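Local coordinates for octenoyl-coa reductase/carboxylase (Streptomyces sp., PDB 4A0S), which reductively carboxylates 2-octenoyl-CoA with NADPH and carbon dioxide, supplying an extender unit for cinnabaramide polyketide biosynthesis, at the interface of chains A and B and the interface of chains A and C. Residues are numbered along the deposited sequence; one frame, centred on the assembly and turned at random. Chains: chain A/B/C, Octenoyl-coa reductase/carboxylase.

Contact 1: the interface of chains A and B. Residues chain A 156-157, 208, 359-361; chain B 351, 354.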
loop_
_atom_site.group_PDB
_atom_site.type_symbol
_atom_site.label_atom_id
_atom_site.label_comp_id
_atom_site.label_asym_id
_atom_site.label_seq_id
_atom_site.Cartn_x
_atom_site.Cartn_y
_atom_site.Cartn_z
ATOM N N MET A 156 6.366 -15.339 -4.540
ATOM C CA MET A 156 5.675 -16.316 -3.727
ATOM C C MET A 156 4.292 -16.702 -4.256
ATOM O O MET A 156 3.715 -17.667 -3.782
ATOM C CB MET A 156 5.561 -15.836 -2.280
ATOM C CG MET A 156 6.801 -16.109 -1.457
ATOM S SD MET A 156 7.365 -17.822 -1.599
ATOM C CE MET A 156 5.969 -18.672 -0.839
ATOM N N LEU A 157 3.772 -15.969 -5.243
ATOM C CA LEU A 157 2.340 -16.032 -5.496
ATOM C C LEU A 157 1.905 -16.944 -6.619
ATOM O O LEU A 157 0.707 -17.201 -6.762
ATOM C CB LEU A 157 1.728 -14.628 -5.653
ATOM C CG LEU A 157 1.207 -14.048 -4.325
ATOM C CD1 LEU A 157 -0.042 -14.789 -3.917
ATOM C CD2 LEU A 157 2.238 -14.116 -3.197
ATOM N N ARG A 208 9.548 -11.662 5.331
ATOM C CA ARG A 208 8.328 -11.412 4.567
ATOM C C ARG A 208 7.196 -10.989 5.508
ATOM O O ARG A 208 6.507 -10.015 5.262
ATOM C CB ARG A 208 7.897 -12.653 3.784
ATOM C CG ARG A 208 6.639 -12.378 2.977
ATOM C CD ARG A 208 6.224 -13.530 2.089
ATOM N NE ARG A 208 4.998 -13.187 1.385
ATOM C CZ ARG A 208 4.950 -12.735 0.130
ATOM N NH1 ARG A 208 6.064 -12.546 -0.575
ATOM N NH2 ARG A 208 3.782 -12.452 -0.426
ATOM N N GLY A 359 -1.894 -13.962 5.902
ATOM C CA GLY A 359 -1.320 -15.279 5.701
ATOM C C GLY A 359 -0.041 -15.023 4.947
ATOM O O GLY A 359 -0.027 -14.258 3.989
ATOM N N SER A 360 1.052 -15.599 5.419
ATOM C CA SER A 360 2.322 -15.419 4.764
ATOM C C SER A 360 3.047 -16.745 4.615
ATOM O O SER A 360 2.874 -17.642 5.420
ATOM C CB SER A 360 3.184 -14.441 5.538
ATOM O OG SER A 360 4.292 -14.066 4.749
ATOM N N HIS A 361 3.875 -16.856 3.583
ATOM C CA HIS A 361 4.489 -18.115 3.269
ATOM C C HIS A 361 5.814 -17.806 2.634
ATOM O O HIS A 361 5.880 -16.968 1.750
ATOM C CB HIS A 361 3.614 -18.894 2.286
ATOM C CG HIS A 361 4.065 -20.300 2.058
ATOM N ND1 HIS A 361 4.355 -21.162 3.093
ATOM C CD2 HIS A 361 4.226 -21.010 0.917
ATOM C CE1 HIS A 361 4.685 -22.343 2.595
ATOM N NE2 HIS A 361 4.608 -22.277 1.279
ATOM N N TRP B 351 -2.259 -19.243 5.122
ATOM C CA TRP B 351 -0.836 -18.923 4.990
ATOM C C TRP B 351 -0.235 -19.543 3.742
ATOM O O TRP B 351 0.530 -18.889 3.044
ATOM C CB TRP B 351 -0.029 -19.287 6.256
ATOM C CG TRP B 351 0.685 -20.608 6.177
ATOM C CD1 TRP B 351 1.787 -20.908 5.408
ATOM C CD2 TRP B 351 0.372 -21.801 6.905
ATOM N NE1 TRP B 351 2.154 -22.229 5.592
ATOM C CE2 TRP B 351 1.318 -22.793 6.518
ATOM C CE3 TRP B 351 -0.616 -22.138 7.843
ATOM C CZ2 TRP B 351 1.288 -24.093 7.023
ATOM C CZ3 TRP B 351 -0.636 -23.427 8.352
ATOM C CH2 TRP B 351 0.314 -24.393 7.943
ATOM N N LEU B 354 -0.985 -17.551 0.868
ATOM C CA LEU B 354 -0.757 -16.153 1.162
ATOM C C LEU B 354 -2.023 -15.320 1.071
ATOM O O LEU B 354 -2.009 -14.227 0.489
ATOM C CB LEU B 354 0.342 -15.551 0.275
ATOM C CG LEU B 354 1.612 -16.376 0.382
ATOM C CD1 LEU B 354 1.784 -17.353 -0.794
ATOM C CD2 LEU B 354 2.824 -15.485 0.580
#
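B:Leu354 pushes its side chain into chain A between A:Met156, A:Leu157, A:Arg208 and A:His361. Apolar contact carries most of this patch. B:Leu354 alone buries 90 Å² of the 159 Å² hidden here. Its CG lies 3.7 Å from CB of A:His361. Its CD1 branch points to A:Met156, 3.6 Å from the backbone O, and also meets CD2 of A:Leu157. CG of B:Leu354 is anti to its own carbonyl carbon (chi1 -54°), and its CD2 branch turns to the guanidinium of A:Arg208. CD2 lies 3.3 Å from NE of A:Arg208, and the two side chains cross at about a right angle. CB of A:Met156 sits over one face of the guanidinium, toward its rim, with OG of A:Ser360 at the edge. The B:Leu354 methyl lies on that same side, against a group already flanked within chain A. An alanine in place of B:Leu354 would probably open a gap between A:Leu157 and A:His361 and leave the A:Arg208 guanidinium freer to turn.

The second set of contacts is made by an aromatic pair. A:His361 sends CG anti to its backbone N (chi1 -171°). Its ND1 comes to the edge of the B:Trp351 indole, in the ring plane, 3.5 Å from NE1. CB of A:His361 also touches the backbone O of B:Trp351.

Chain A backbone contacts complete the patch. CB of B:Trp351 lies 3.4 Å from O of A:Ser360, and CA of A:Gly359 lies 3.7 Å from CA of B:Trp351. Both B:Trp351 and A:His361 belong to NADP-binding positions, so the dimer contact adjoins the cofactor site. B:Trp351 lies in the last turn of helix 347-352, B:Leu354 follows in a loop, and A:Gly359 closes strand 356-359.

Contact 2: the interface of chains A and C. Residues chain A 145, 147-148; chain C 129-131, 181-182.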
loop_
_atom_site.group_PDB
_atom_site.type_symbol
_atom_site.label_atom_id
_atom_site.label_comp_id
_atom_site.label_asym_id
_atom_site.label_seq_id
_atom_site.Cartn_x
_atom_site.Cartn_y
_atom_site.Cartn_z
ATOM N N ASP A 145 7.947 -20.715 -10.408
ATOM C CA ASP A 145 7.874 -20.782 -11.857
ATOM C C ASP A 145 7.880 -19.361 -12.382
ATOM O O ASP A 145 6.913 -18.642 -12.267
ATOM C CB ASP A 145 6.608 -21.526 -12.290
ATOM C CG ASP A 145 6.569 -21.801 -13.774
ATOM O OD1 ASP A 145 7.178 -21.047 -14.560
ATOM O OD2 ASP A 145 5.924 -22.793 -14.163
ATOM N N GLN A 147 7.827 -18.245 -15.280
ATOM C CA GLN A 147 6.994 -18.066 -16.473
ATOM C C GLN A 147 5.585 -17.655 -16.141
ATOM O O GLN A 147 4.884 -17.046 -16.955
ATOM C CB GLN A 147 6.890 -19.369 -17.246
ATOM C CG GLN A 147 7.808 -19.455 -18.391
ATOM C CD GLN A 147 7.551 -20.692 -19.200
ATOM O OE1 GLN A 147 8.374 -21.595 -19.215
ATOM N NE2 GLN A 147 6.388 -20.759 -19.848
ATOM N N GLU A 148 5.156 -18.008 -14.941
ATOM C CA GLU A 148 3.832 -17.657 -14.439
ATOM C C GLU A 148 3.815 -16.159 -14.236
ATOM O O GLU A 148 4.696 -15.635 -13.586
ATOM C CB GLU A 148 3.604 -18.230 -13.053
ATOM C CG GLU A 148 3.354 -19.652 -13.009
ATOM C CD GLU A 148 2.725 -20.000 -11.708
ATOM O OE1 GLU A 148 1.491 -19.853 -11.607
ATOM O OE2 GLU A 148 3.471 -20.368 -10.781
ATOM N N ARG C 129 8.255 -23.864 -20.241
ATOM C CA ARG C 129 7.129 -24.673 -19.806
ATOM C C ARG C 129 5.848 -24.315 -20.520
ATOM O O ARG C 129 5.672 -23.170 -20.955
ATOM C CB ARG C 129 6.939 -24.514 -18.309
ATOM C CG ARG C 129 8.040 -25.210 -17.551
ATOM C CD ARG C 129 7.924 -24.963 -16.074
ATOM N NE ARG C 129 8.232 -23.584 -15.747
ATOM C CZ ARG C 129 9.462 -23.120 -15.543
ATOM N NH1 ARG C 129 10.513 -23.921 -15.647
ATOM N NH2 ARG C 129 9.646 -21.852 -15.231
ATOM N N ARG C 130 4.995 -25.334 -20.648
ATOM C CA ARG C 130 3.590 -25.225 -21.038
ATOM C C ARG C 130 3.365 -24.866 -22.495
ATOM O O ARG C 130 2.585 -25.527 -23.176
ATOM C CB ARG C 130 2.807 -24.300 -20.096
ATOM C CG ARG C 130 2.719 -24.820 -18.674
ATOM C CD ARG C 130 2.023 -23.813 -17.743
ATOM N NE ARG C 130 2.881 -22.647 -17.495
ATOM C CZ ARG C 130 3.889 -22.621 -16.626
ATOM N NH1 ARG C 130 4.173 -23.689 -15.878
ATOM N NH2 ARG C 130 4.614 -21.521 -16.501
ATOM N N TRP C 131 4.044 -23.824 -22.964
ATOM C CA TRP C 131 3.904 -23.378 -24.357
ATOM C C TRP C 131 4.308 -24.465 -25.327
ATOM O O TRP C 131 5.293 -25.167 -25.125
ATOM C CB TRP C 131 4.733 -22.134 -24.630
ATOM C CG TRP C 131 4.274 -20.990 -23.821
ATOM C CD1 TRP C 131 4.949 -20.392 -22.789
ATOM C CD2 TRP C 131 3.014 -20.328 -23.924
ATOM N NE1 TRP C 131 4.198 -19.374 -22.266
ATOM C CE2 TRP C 131 3.005 -19.308 -22.945
ATOM C CE3 TRP C 131 1.889 -20.484 -24.765
ATOM C CZ2 TRP C 131 1.915 -18.452 -22.772
ATOM C CZ3 TRP C 131 0.807 -19.638 -24.589
ATOM C CH2 TRP C 131 0.831 -18.628 -23.606
ATOM N N ALA C 181 10.046 -16.689 -22.461
ATOM C CA ALA C 181 8.769 -17.289 -22.170
ATOM C C ALA C 181 7.918 -16.387 -21.249
ATOM O O ALA C 181 6.708 -16.446 -21.284
ATOM C CB ALA C 181 8.954 -18.648 -21.566
ATOM N N SER C 182 8.557 -15.545 -20.452
ATOM C CA SER C 182 7.806 -14.675 -19.546
ATOM C C SER C 182 7.279 -13.418 -20.244
ATOM O O SER C 182 6.813 -12.496 -19.592
ATOM C CB SER C 182 8.642 -14.291 -18.334
ATOM O OG SER C 182 9.835 -13.658 -18.748
HETATM O O HOH W 1 5.010 -18.085 -20.092
#
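The enzyme belongs to the medium-chain dehydrogenase/reductase family, and this contact joins parts of its GroES-like region. The loop after strand 142-143 of chain A meets the C:Arg129 to C:Trp131 loop and the 3-10 helix 181-183 of chain C. A:Asp145 forms salt bridges with two arginines. C:Arg130 approaches end-on and puts both NH1 and NH2 on OD2, from the same face of the carboxylate. NH1 of C:Arg130 is 2.6 Å from OD2 of A:Asp145, on the syn side but tilted from the carboxylate plane; NH2 comes from further above it. NH2 of C:Arg129 bonds OD1 of A:Asp145 at 2.7 Å, while its NE lies close to both carboxylate oxygens. This NH2 comes from above the carboxylate, whose plane stands 81° from the C:Arg129 guanidinium. Both arginine chains bend at chi3 (about -70°), which turns their guanidinium groups toward the aspartate. Within chain A, the backbone N of A:Gln147 reaches OD1 from the face opposite C:Arg129 NH2 and helps fix the carboxylate. The paired positive charges would probably stabilise the ionised aspartate.

A:Gln147 pairs its amide with the backbone of C:Arg129. Its OE1 accepts from C:Arg129 N at 2.5 Å, on a lone pair in the carbonyl plane. Its NE2 donates to C:Arg129 O at 2.7 Å. The two nearly straight bonds hold the amide against rotation. CB of C:Ala181 packs against CD of A:Gln147 at 3.4 Å. The A:Gln147 amide lies 15° from parallel to the C:Trp131 indole, with NE2 3.3 Å from CD1. Water 1 links NE2 of A:Gln147 to O of C:Ala181 and to NE1 of C:Trp131. Water 1 O lies at the edge of the C:Trp131 ring, in its plane, 2.7 Å from ring NE1.

Contact 1 and contact 2 lie about 21 Å apart, measured between the centres of their C-alpha atoms. They have no residue in common. Chain A contributes to both, through nearby stretches: the 156-157 loop in contact 1 and the 145-148 loop in contact 2. These flank the 3-10 helix 149-152. Contact 1 is mainly apolar and adjoins the NADP site, whereas contact 2 is polar and charged. Both interfaces are two-fold symmetric. One subunit thus meets two different neighbours, as expected for the homotetramer. Through this short segment, movement at one interface might be felt at the other.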